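Local coordinates for cell cycle serine/threonine-protein kinase CDC5/MSD2 (Saccharomyces cerevisiae, PDB 6MF4), which phosphorylates serine and threonine residues of proteins to promote mitotic exit, and through its polo-box domain, the part present here, binds phosphoproteins, at residues A[117-122]-A[132-137]; A[136-141]-A[192-197]; A[198-203]-A[212-217]. All blocks are in the same frame, centred on the assembly; numbering follows the deposited sequence.

Overall arrangement
Interaction 1 lies within polo box 1; interaction 2 joins that box to the segment leading to polo box 2, where interaction 3 lies. The first two are partly buried: one closes the end of a strand pair with backbone bonds and an aspartate, and the other ties the same sheet to that segment through a zinc ion and aromatic rings. They share Ala136 and Glu137 and touch where Leu133 packs on Tyr193 and His194. Segment 192-197 runs straight into 198-203, where interaction 3 begins. That contact, near the centre of the chain, is the most buried of the three, with a bulged hairpin, apolar packing on one face and a salt bridge on the other.

Interaction 1. Residues A[117-122]-A[132-137]; sequences TEDIGV and RLADAE
Ile120 and Arg132 pair at the end of an antiparallel strand pair, 120-123 with 129-132, in the first polo box. The two residues exchange backbone bonds in a hydrogen-bonded pair: Ile120 N donates to Arg132 O at 2.9 Å, and Arg132 N donates to Ile120 O at 2.7 Å. Their side chains share one face of the sheet, which helix 165-178 covers. Beyond this pair the strands give way to loops, and a side chain takes over the pairing. Asp119 holds CG beside its own backbone N (chi1 -57°), and from there OD1 reaches the other segment, where its anti lone pair accepts Ala134 N at 2.9 Å. Aspartate suits the position because its second oxygen is in use as well: Thr117 OG1 donates to Asp119 OD2 from above the carboxylate plane at 2.6 Å, and the two bonds together limit the rotation of the group. An alanine here would probably leave Ala134 N without this acceptor and the Thr117 hydroxyl freer to turn. Ala134 itself fits closely, its CB 3.3 Å from Thr117 O. Further out, a type I turn runs from Leu133 to Ala136, and the Leu133 side chain packs on Tyr193 and on His194 of the zinc site, while Asp135 OD1 accepts Glu137 N in an Asx turn. Between the segments a water lies near Glu118 O (3.1 Å) and Arg132 O (2.9 Å), but it has too few protons to serve every acceptor around it. It accepts from Arg132 NH1, in the guanidinium plane, at 2.9 Å.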
loop_
_atom_site.group_PDB
_atom_site.type_symbol
_atom_site.label_atom_id
_atom_site.label_comp_id
_atom_site.label_asym_id
_atom_site.label_seq_id
_atom_site.Cartn_x
_atom_site.Cartn_y
_atom_site.Cartn_z
ATOM N N THR A 117 -9.786 -4.010 -5.535
ATOM C CA THR A 117 -11.177 -4.280 -5.181
ATOM C C THR A 117 -12.148 -3.320 -5.869
ATOM O O THR A 117 -13.366 -3.470 -5.746
ATOM C CB THR A 117 -11.381 -4.142 -3.680
ATOM O OG1 THR A 117 -10.899 -2.851 -3.280
ATOM C CG2 THR A 117 -10.627 -5.231 -2.928
ATOM N N GLU A 118 -11.578 -2.334 -6.564
ATOM C CA GLU A 118 -12.284 -1.212 -7.194
ATOM C C GLU A 118 -12.817 -0.219 -6.158
ATOM O O GLU A 118 -13.543 0.713 -6.503
ATOM C CB GLU A 118 -13.413 -1.705 -8.112
ATOM C CG GLU A 118 -12.876 -2.429 -9.342
ATOM C CD GLU A 118 -13.963 -2.910 -10.292
ATOM O OE1 GLU A 118 -15.159 -2.786 -9.962
ATOM O OE2 GLU A 118 -13.612 -3.413 -11.376
ATOM N N ASP A 119 -12.433 -0.395 -4.897
ATOM C CA ASP A 119 -12.656 0.641 -3.898
ATOM C C ASP A 119 -11.879 1.892 -4.297
ATOM O O ASP A 119 -10.814 1.799 -4.899
ATOM C CB ASP A 119 -12.212 0.196 -2.500
ATOM C CG ASP A 119 -12.902 -1.077 -2.028
ATOM O OD1 ASP A 119 -14.069 -1.317 -2.402
ATOM O OD2 ASP A 119 -12.260 -1.833 -1.263
ATOM N N ILE A 120 -12.414 3.056 -3.946
ATOM C CA ILE A 120 -11.763 4.327 -4.233
ATOM C C ILE A 120 -11.554 5.097 -2.938
ATOM O O ILE A 120 -12.485 5.281 -2.164
ATOM C CB ILE A 120 -12.587 5.169 -5.224
ATOM C CG1 ILE A 120 -12.589 4.490 -6.595
ATOM C CG2 ILE A 120 -12.021 6.587 -5.347
ATOM C CD1 ILE A 120 -13.589 5.064 -7.567
ATOM N N GLY A 121 -10.322 5.540 -2.711
ATOM C CA GLY A 121 -10.001 6.324 -1.537
ATOM C C GLY A 121 -9.680 7.757 -1.890
ATOM O O GLY A 121 -9.144 8.044 -2.961
ATOM N N VAL A 122 -10.031 8.662 -0.985
ATOM C CA VAL A 122 -9.541 10.029 -1.044
ATOM C C VAL A 122 -8.851 10.318 0.273
ATOM O O VAL A 122 -9.447 10.185 1.342
ATOM C CB VAL A 122 -10.657 11.055 -1.294
ATOM C CG1 VAL A 122 -10.081 12.470 -1.318
ATOM C CG2 VAL A 122 -11.372 10.755 -2.605
ATOM N N ARG A 132 -14.417 4.769 -0.276
ATOM C CA ARG A 132 -15.679 4.449 -0.932
ATOM C C ARG A 132 -15.639 3.028 -1.489
ATOM O O ARG A 132 -14.849 2.734 -2.386
ATOM C CB ARG A 132 -15.935 5.467 -2.047
ATOM C CG ARG A 132 -17.185 5.275 -2.892
ATOM C CD ARG A 132 -16.970 5.981 -4.223
ATOM N NE ARG A 132 -18.169 6.085 -5.054
ATOM C CZ ARG A 132 -18.516 5.213 -5.998
ATOM N NH1 ARG A 132 -17.779 4.130 -6.236
ATOM N NH2 ARG A 132 -19.621 5.419 -6.699
ATOM N N LEU A 133 -16.489 2.145 -0.971
ATOM C CA LEU A 133 -16.495 0.766 -1.444
ATOM C C LEU A 133 -17.010 0.692 -2.873
ATOM O O LEU A 133 -17.766 1.551 -3.328
ATOM C CB LEU A 133 -17.333 -0.134 -0.534
ATOM C CG LEU A 133 -16.584 -0.683 0.682
ATOM C CD1 LEU A 133 -16.420 0.390 1.732
ATOM C CD2 LEU A 133 -17.288 -1.895 1.265
ATOM N N ALA A 134 -16.579 -0.345 -3.578
ATOM C CA ALA A 134 -16.914 -0.522 -4.980
ATOM C C ALA A 134 -18.417 -0.678 -5.196
ATOM O O ALA A 134 -18.910 -0.482 -6.304
ATOM C CB ALA A 134 -16.176 -1.727 -5.533
ATOM N N ASP A 135 -19.145 -1.029 -4.142
ATOM C CA ASP A 135 -20.584 -1.244 -4.270
ATOM C C ASP A 135 -21.344 0.073 -4.442
ATOM O O ASP A 135 -22.537 0.073 -4.746
ATOM C CB ASP A 135 -21.126 -2.023 -3.065
ATOM C CG ASP A 135 -20.827 -1.352 -1.731
ATOM O OD1 ASP A 135 -20.689 -0.114 -1.673
ATOM O OD2 ASP A 135 -20.766 -2.079 -0.717
ATOM N N ALA A 136 -20.644 1.189 -4.261
ATOM C CA ALA A 136 -21.239 2.516 -4.395
ATOM C C ALA A 136 -22.406 2.729 -3.434
ATOM O O ALA A 136 -23.324 3.492 -3.734
ATOM C CB ALA A 136 -21.702 2.750 -5.836
ATOM N N GLU A 137 -22.369 2.062 -2.283
ATOM C CA GLU A 137 -23.386 2.272 -1.247
ATOM C C GLU A 137 -22.785 2.471 0.145
ATOM O O GLU A 137 -23.373 3.164 0.975
ATOM C CB GLU A 137 -24.376 1.095 -1.219
ATOM C CG GLU A 137 -25.297 1.024 0.020
ATOM C CD GLU A 137 -26.117 2.288 0.272
ATOM O OE1 GLU A 137 -26.844 2.323 1.289
ATOM O OE2 GLU A 137 -26.047 3.245 -0.530
HETATM O O HOH W 1 -15.437 2.789 -5.221
#

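Interaction 2. Residues A[136-141]-A[192-197]; sequences AEEFWY and EYHKDD. With ZN (zinc ion), chain C.
His194 meets Glu138 at a shared zinc ion and Trp140 across a ring face, so that the segment linking the two polo boxes is clamped to strand 138-145 of the first box by a metal site. The histidine can be followed outward from its backbone. His194 CB lies 4.0 Å from Trp140 CZ2, and CG, placed beside the backbone N (chi1 -68°), comes closer to the same carbon. Here the edge of the indole's six-membered ring meets the imidazole face in a T-shaped pair, with planes at 73°. Tyr193 CD2 lies over the opposite imidazole face, toward its rim, so the ring is held from both sides; the tyrosine's own hydroxyl is bonded to Asp135. On one flank of the ring, His194 ND1 donates to Asp197 OD2 at 2.7 Å, and CE1, next to it, passes 3.2 Å from Glu138 OE1. On the other flank CD2 lies near the zinc ion and Trp140 CZ2, and at the tip His194 NE2 binds the zinc ion at 2.0 Å. Histidine suits the place because one nitrogen can serve the metal while the other donates an N-H bond to a carboxylate. Toward this ion that carboxylate is second-shell, and its charge would probably strengthen NE2 as a ligand. Glu138 supplies the next bond, OE1 to zinc at 2.0 Å, with its carboxylate only 4° from the imidazole plane; OE2 stands farther off, at 2.8 Å from the ion. His154, from the neighbouring strand 149-156, adds a third ligand. Tryptophan earns its place twice, giving a hydrocarbon edge to the histidine and a polar N-H to the aspartate: Trp140 NE1 donates to the anti lone pair of Asp197 OD2 at 2.8 Å, making that oxygen a double acceptor.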
loop_
_atom_site.group_PDB
_atom_site.type_symbol
_atom_site.label_atom_id
_atom_site.label_comp_id
_atom_site.label_asym_id
_atom_site.label_seq_id
_atom_site.Cartn_x
_atom_site.Cartn_y
_atom_site.Cartn_z
ATOM N N ALA A 136 -20.644 1.189 -4.261
ATOM C CA ALA A 136 -21.239 2.516 -4.395
ATOM C C ALA A 136 -22.406 2.729 -3.434
ATOM O O ALA A 136 -23.324 3.492 -3.734
ATOM C CB ALA A 136 -21.702 2.750 -5.836
ATOM N N GLU A 137 -22.369 2.062 -2.283
ATOM C CA GLU A 137 -23.386 2.272 -1.247
ATOM C C GLU A 137 -22.785 2.471 0.145
ATOM O O GLU A 137 -23.373 3.164 0.975
ATOM C CB GLU A 137 -24.376 1.095 -1.219
ATOM C CG GLU A 137 -25.297 1.024 0.020
ATOM C CD GLU A 137 -26.117 2.288 0.272
ATOM O OE1 GLU A 137 -26.844 2.323 1.289
ATOM O OE2 GLU A 137 -26.047 3.245 -0.530
ATOM N N GLU A 138 -21.626 1.870 0.402
ATOM C CA GLU A 138 -20.991 1.984 1.715
ATOM C C GLU A 138 -19.665 2.731 1.637
ATOM O O GLU A 138 -18.971 2.675 0.620
ATOM C CB GLU A 138 -20.754 0.599 2.323
ATOM C CG GLU A 138 -22.003 -0.264 2.427
ATOM C CD GLU A 138 -21.901 -1.303 3.527
ATOM O OE1 GLU A 138 -20.793 -1.833 3.749
ATOM O OE2 GLU A 138 -22.931 -1.587 4.175
ATOM N N PHE A 139 -19.313 3.427 2.715
ATOM C CA PHE A 139 -17.981 4.010 2.821
ATOM C C PHE A 139 -17.513 4.043 4.268
ATOM O O PHE A 139 -18.317 3.994 5.202
ATOM C CB PHE A 139 -17.939 5.420 2.200
ATOM C CG PHE A 139 -18.651 6.481 2.998
ATOM C CD1 PHE A 139 -19.999 6.734 2.795
ATOM C CD2 PHE A 139 -17.964 7.255 3.920
ATOM C CE1 PHE A 139 -20.652 7.729 3.510
ATOM C CE2 PHE A 139 -18.611 8.248 4.639
ATOM C CZ PHE A 139 -19.961 8.477 4.440
ATOM N N TRP A 140 -16.192 4.088 4.426
ATOM C CA TRP A 140 -15.543 4.317 5.708
ATOM C C TRP A 140 -15.032 5.743 5.791
ATOM O O TRP A 140 -14.435 6.239 4.839
ATOM C CB TRP A 140 -14.350 3.380 5.912
ATOM C CG TRP A 140 -14.660 1.935 5.996
ATOM C CD1 TRP A 140 -14.527 1.009 5.003
ATOM C CD2 TRP A 140 -15.132 1.227 7.145
ATOM N NE1 TRP A 140 -14.889 -0.233 5.462
ATOM C CE2 TRP A 140 -15.269 -0.127 6.775
ATOM C CE3 TRP A 140 -15.453 1.604 8.453
ATOM C CZ2 TRP A 140 -15.713 -1.103 7.662
ATOM C CZ3 TRP A 140 -15.892 0.630 9.337
ATOM C CH2 TRP A 140 -16.017 -0.707 8.938
ATOM N N TYR A 141 -15.260 6.393 6.929
ATOM C CA TYR A 141 -14.564 7.633 7.257
ATOM C C TYR A 141 -13.464 7.310 8.256
ATOM O O TYR A 141 -13.734 6.821 9.353
ATOM C CB TYR A 141 -15.516 8.681 7.827
ATOM C CG TYR A 141 -14.805 9.950 8.249
ATOM C CD1 TYR A 141 -14.133 10.730 7.322
ATOM C CD2 TYR A 141 -14.806 10.364 9.574
ATOM C CE1 TYR A 141 -13.478 11.890 7.702
ATOM C CE2 TYR A 141 -14.158 11.521 9.963
ATOM C CZ TYR A 141 -13.496 12.278 9.023
ATOM O OH TYR A 141 -12.847 13.431 9.401
ATOM N N GLU A 192 -17.827 -10.235 7.481
ATOM C CA GLU A 192 -17.315 -10.906 6.286
ATOM C C GLU A 192 -17.073 -9.944 5.123
ATOM O O GLU A 192 -16.092 -10.074 4.389
ATOM C CB GLU A 192 -18.276 -12.010 5.839
ATOM C CG GLU A 192 -18.186 -13.286 6.670
ATOM C CD GLU A 192 -18.982 -13.228 7.964
ATOM O OE1 GLU A 192 -19.694 -12.225 8.198
ATOM O OE2 GLU A 192 -18.893 -14.199 8.748
ATOM N N TYR A 193 -17.960 -8.968 4.979
ATOM C CA TYR A 193 -17.909 -8.023 3.868
ATOM C C TYR A 193 -16.736 -7.049 3.977
ATOM O O TYR A 193 -16.374 -6.410 2.988
ATOM C CB TYR A 193 -19.227 -7.247 3.807
ATOM C CG TYR A 193 -19.531 -6.554 2.494
ATOM C CD1 TYR A 193 -19.753 -7.284 1.329
ATOM C CD2 TYR A 193 -19.647 -5.170 2.428
ATOM C CE1 TYR A 193 -20.053 -6.652 0.134
ATOM C CE2 TYR A 193 -19.953 -4.530 1.236
ATOM C CZ TYR A 193 -20.157 -5.275 0.096
ATOM O OH TYR A 193 -20.448 -4.643 -1.089
ATOM N N HIS A 194 -16.135 -6.960 5.165
ATOM C CA HIS A 194 -15.137 -5.927 5.451
ATOM C C HIS A 194 -13.790 -6.451 5.935
ATOM O O HIS A 194 -12.856 -5.673 6.119
ATOM C CB HIS A 194 -15.681 -4.961 6.504
ATOM C CG HIS A 194 -16.824 -4.132 6.016
ATOM N ND1 HIS A 194 -16.715 -3.285 4.938
ATOM C CD2 HIS A 194 -18.100 -4.027 6.456
ATOM C CE1 HIS A 194 -17.878 -2.688 4.732
ATOM N NE2 HIS A 194 -18.733 -3.124 5.638
ATOM N N LYS A 195 -13.671 -7.758 6.132
ATOM C CA LYS A 195 -12.515 -8.281 6.853
ATOM C C LYS A 195 -11.213 -8.102 6.074
ATOM O O LYS A 195 -10.137 -8.081 6.669
ATOM C CB LYS A 195 -12.730 -9.753 7.209
ATOM C CG LYS A 195 -12.527 -10.733 6.076
ATOM C CD LYS A 195 -12.933 -12.119 6.535
ATOM C CE LYS A 195 -12.634 -13.179 5.500
ATOM N NZ LYS A 195 -13.257 -14.479 5.881
ATOM N N ASP A 196 -11.314 -7.937 4.757
ATOM C CA ASP A 196 -10.139 -7.725 3.911
ATOM C C ASP A 196 -10.013 -6.269 3.463
ATOM O O ASP A 196 -9.250 -5.963 2.548
ATOM C CB ASP A 196 -10.190 -8.639 2.683
ATOM C CG ASP A 196 -9.930 -10.099 3.026
ATOM O OD1 ASP A 196 -9.063 -10.367 3.885
ATOM O OD2 ASP A 196 -10.589 -10.977 2.431
ATOM N N ASP A 197 -10.750 -5.372 4.109
ATOM C CA ASP A 197 -10.725 -3.964 3.723
ATOM C C ASP A 197 -9.358 -3.357 4.018
ATOM O O ASP A 197 -8.728 -3.676 5.022
ATOM C CB ASP A 197 -11.824 -3.176 4.444
ATOM C CG ASP A 197 -13.208 -3.419 3.853
ATOM O OD1 ASP A 197 -13.353 -4.338 3.017
ATOM O OD2 ASP A 197 -14.153 -2.693 4.234
HETATM ZN ZN ZN C . -20.666 -2.598 5.567
#

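Interaction 3. Residues A[198-203]-A[212-217]; sequences VFLRRY and FELSDG
Glu213 sets its CG beside the backbone N (chi1 -57°), and Arg202 bends its chain at chi3 (63°) to turn NE toward it, so the two side chains lie side by side, pointing the same way, across an antiparallel hairpin of the second polo box. Arg202 grips the carboxylate side-on, NE to Glu213 OE2 at 2.7 Å and NH2 to OE1 at 3.0 Å. A two-pronged salt bridge suits this buried face, packed by helix 56-82, since each charge meets its opposite. On the other face, Leu200 CD1 reaches Phe212 CB at 3.8 Å and also touches Leu214 CD2. Their apolar side chains suit a surface turned toward the first box, where Phe111 meets both Leu200 and Phe212. The register slips between Leu200 and Arg202 in a classic beta bulge: Arg201 N donates to Glu213 O at 2.9 Å, while Arg202 N makes a weak bond to the same oxygen. Past the strands, Ser215 OG sits between its own backbone N and carbonyl carbon (chi1 61°) and accepts Phe199 N at 2.9 Å, a small hydroxyl standing in for a backbone carbonyl. Ser215 O lies over the centre of the Arg201 guanidinium, 3.6 Å above its plane. In that plane, at the edge, a water accepts from Arg201 NH1 and donates to Leu214 O at 3.1 Å.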
loop_
_atom_site.group_PDB
_atom_site.type_symbol
_atom_site.label_atom_id
_atom_site.label_comp_id
_atom_site.label_asym_id
_atom_site.label_seq_id
_atom_site.Cartn_x
_atom_site.Cartn_y
_atom_site.Cartn_z
ATOM N N VAL A 198 -8.930 -2.467 3.132
ATOM C CA VAL A 198 -7.610 -1.852 3.188
ATOM C C VAL A 198 -7.705 -0.400 2.743
ATOM O O VAL A 198 -8.517 -0.076 1.876
ATOM C CB VAL A 198 -6.612 -2.607 2.279
ATOM C CG1 VAL A 198 -5.292 -1.864 2.162
ATOM C CG2 VAL A 198 -6.380 -4.019 2.793
ATOM N N PHE A 199 -6.889 0.469 3.339
ATOM C CA PHE A 199 -6.755 1.839 2.855
ATOM C C PHE A 199 -5.285 2.239 2.812
ATOM O O PHE A 199 -4.417 1.545 3.356
ATOM C CB PHE A 199 -7.559 2.819 3.724
ATOM C CG PHE A 199 -6.951 3.096 5.072
ATOM C CD1 PHE A 199 -7.033 2.163 6.090
ATOM C CD2 PHE A 199 -6.325 4.306 5.328
ATOM C CE1 PHE A 199 -6.483 2.424 7.336
ATOM C CE2 PHE A 199 -5.776 4.572 6.569
ATOM C CZ PHE A 199 -5.852 3.627 7.572
ATOM N N LEU A 200 -5.018 3.357 2.150
ATOM C CA LEU A 200 -3.663 3.867 1.998
ATOM C C LEU A 200 -3.281 4.731 3.192
ATOM O O LEU A 200 -3.905 5.757 3.441
ATOM C CB LEU A 200 -3.550 4.675 0.708
ATOM C CG LEU A 200 -2.200 5.320 0.405
ATOM C CD1 LEU A 200 -1.165 4.244 0.156
ATOM C CD2 LEU A 200 -2.324 6.250 -0.794
ATOM N N ARG A 201 -2.261 4.316 3.932
ATOM C CA ARG A 201 -1.821 5.067 5.103
ATOM C C ARG A 201 -0.847 6.177 4.735
ATOM O O ARG A 201 -0.912 7.279 5.279
ATOM C CB ARG A 201 -1.152 4.148 6.114
ATOM C CG ARG A 201 -2.066 3.155 6.789
ATOM C CD ARG A 201 -1.216 2.138 7.534
ATOM N NE ARG A 201 -1.939 1.516 8.626
ATOM C CZ ARG A 201 -1.459 0.534 9.378
ATOM N NH1 ARG A 201 -0.247 0.040 9.152
ATOM N NH2 ARG A 201 -2.204 0.036 10.352
ATOM N N ARG A 202 0.077 5.870 3.833
ATOM C CA ARG A 202 1.097 6.832 3.444
ATOM C C ARG A 202 1.580 6.538 2.036
ATOM O O ARG A 202 1.726 5.378 1.650
ATOM C CB ARG A 202 2.271 6.805 4.430
ATOM C CG ARG A 202 3.375 7.819 4.122
ATOM C CD ARG A 202 4.315 8.020 5.305
ATOM N NE ARG A 202 5.033 6.802 5.665
ATOM C CZ ARG A 202 5.740 6.648 6.779
ATOM N NH1 ARG A 202 5.817 7.635 7.664
ATOM N NH2 ARG A 202 6.355 5.497 7.021
ATOM N N TYR A 203 1.788 7.599 1.264
ATOM C CA TYR A 203 2.457 7.485 -0.023
ATOM C C TYR A 203 3.669 8.398 -0.027
ATOM O O TYR A 203 3.689 9.416 0.665
ATOM C CB TYR A 203 1.524 7.840 -1.176
ATOM C CG TYR A 203 1.162 9.304 -1.232
ATOM C CD1 TYR A 203 1.972 10.217 -1.898
ATOM C CD2 TYR A 203 0.013 9.776 -0.617
ATOM C CE1 TYR A 203 1.649 11.555 -1.947
ATOM C CE2 TYR A 203 -0.323 11.114 -0.666
ATOM C CZ TYR A 203 0.500 11.998 -1.332
ATOM O OH TYR A 203 0.173 13.334 -1.380
ATOM N N PHE A 212 3.752 3.078 -1.873
ATOM C CA PHE A 212 2.470 3.042 -1.176
ATOM C C PHE A 212 2.554 2.120 0.031
ATOM O O PHE A 212 3.019 0.984 -0.073
ATOM C CB PHE A 212 1.346 2.571 -2.105
ATOM C CG PHE A 212 1.171 3.415 -3.337
ATOM C CD1 PHE A 212 0.627 4.685 -3.252
ATOM C CD2 PHE A 212 1.536 2.931 -4.582
ATOM C CE1 PHE A 212 0.459 5.459 -4.385
ATOM C CE2 PHE A 212 1.364 3.702 -5.719
ATOM C CZ PHE A 212 0.821 4.964 -5.620
ATOM N N GLU A 213 2.095 2.619 1.173
ATOM C CA GLU A 213 2.050 1.847 2.409
ATOM C C GLU A 213 0.588 1.590 2.774
ATOM O O GLU A 213 -0.118 2.496 3.210
ATOM C CB GLU A 213 2.789 2.591 3.526
ATOM C CG GLU A 213 4.231 2.910 3.159
ATOM C CD GLU A 213 4.952 3.757 4.191
ATOM O OE1 GLU A 213 5.066 3.329 5.360
ATOM O OE2 GLU A 213 5.421 4.853 3.822
ATOM N N LEU A 214 0.137 0.357 2.555
ATOM C CA LEU A 214 -1.262 -0.010 2.775
ATOM C C LEU A 214 -1.490 -0.502 4.194
ATOM O O LEU A 214 -0.565 -0.964 4.863
ATOM C CB LEU A 214 -1.699 -1.084 1.779
ATOM C CG LEU A 214 -1.544 -0.730 0.297
ATOM C CD1 LEU A 214 -2.039 -1.870 -0.576
ATOM C CD2 LEU A 214 -2.277 0.561 -0.041
ATOM N N SER A 215 -2.740 -0.420 4.639
ATOM C CA SER A 215 -3.068 -0.625 6.042
ATOM C C SER A 215 -2.948 -2.076 6.504
ATOM O O SER A 215 -3.009 -2.340 7.705
ATOM C CB SER A 215 -4.486 -0.116 6.319
ATOM O OG SER A 215 -5.442 -0.817 5.543
ATOM N N ASP A 216 -2.785 -3.010 5.572
ATOM C CA ASP A 216 -2.593 -4.413 5.942
ATOM C C ASP A 216 -1.112 -4.786 6.015
ATOM O O ASP A 216 -0.772 -5.942 6.257
ATOM C CB ASP A 216 -3.319 -5.340 4.960
ATOM C CG ASP A 216 -2.835 -5.187 3.529
ATOM O OD1 ASP A 216 -2.015 -4.287 3.258
ATOM O OD2 ASP A 216 -3.293 -5.965 2.666
ATOM N N GLY A 217 -0.236 -3.805 5.809
ATOM C CA GLY A 217 1.198 -4.028 5.911
ATOM C C GLY A 217 1.869 -4.296 4.577
ATOM O O GLY A 217 3.075 -4.544 4.519
HETATM O O HOH W 2 1.389 0.496 6.750
#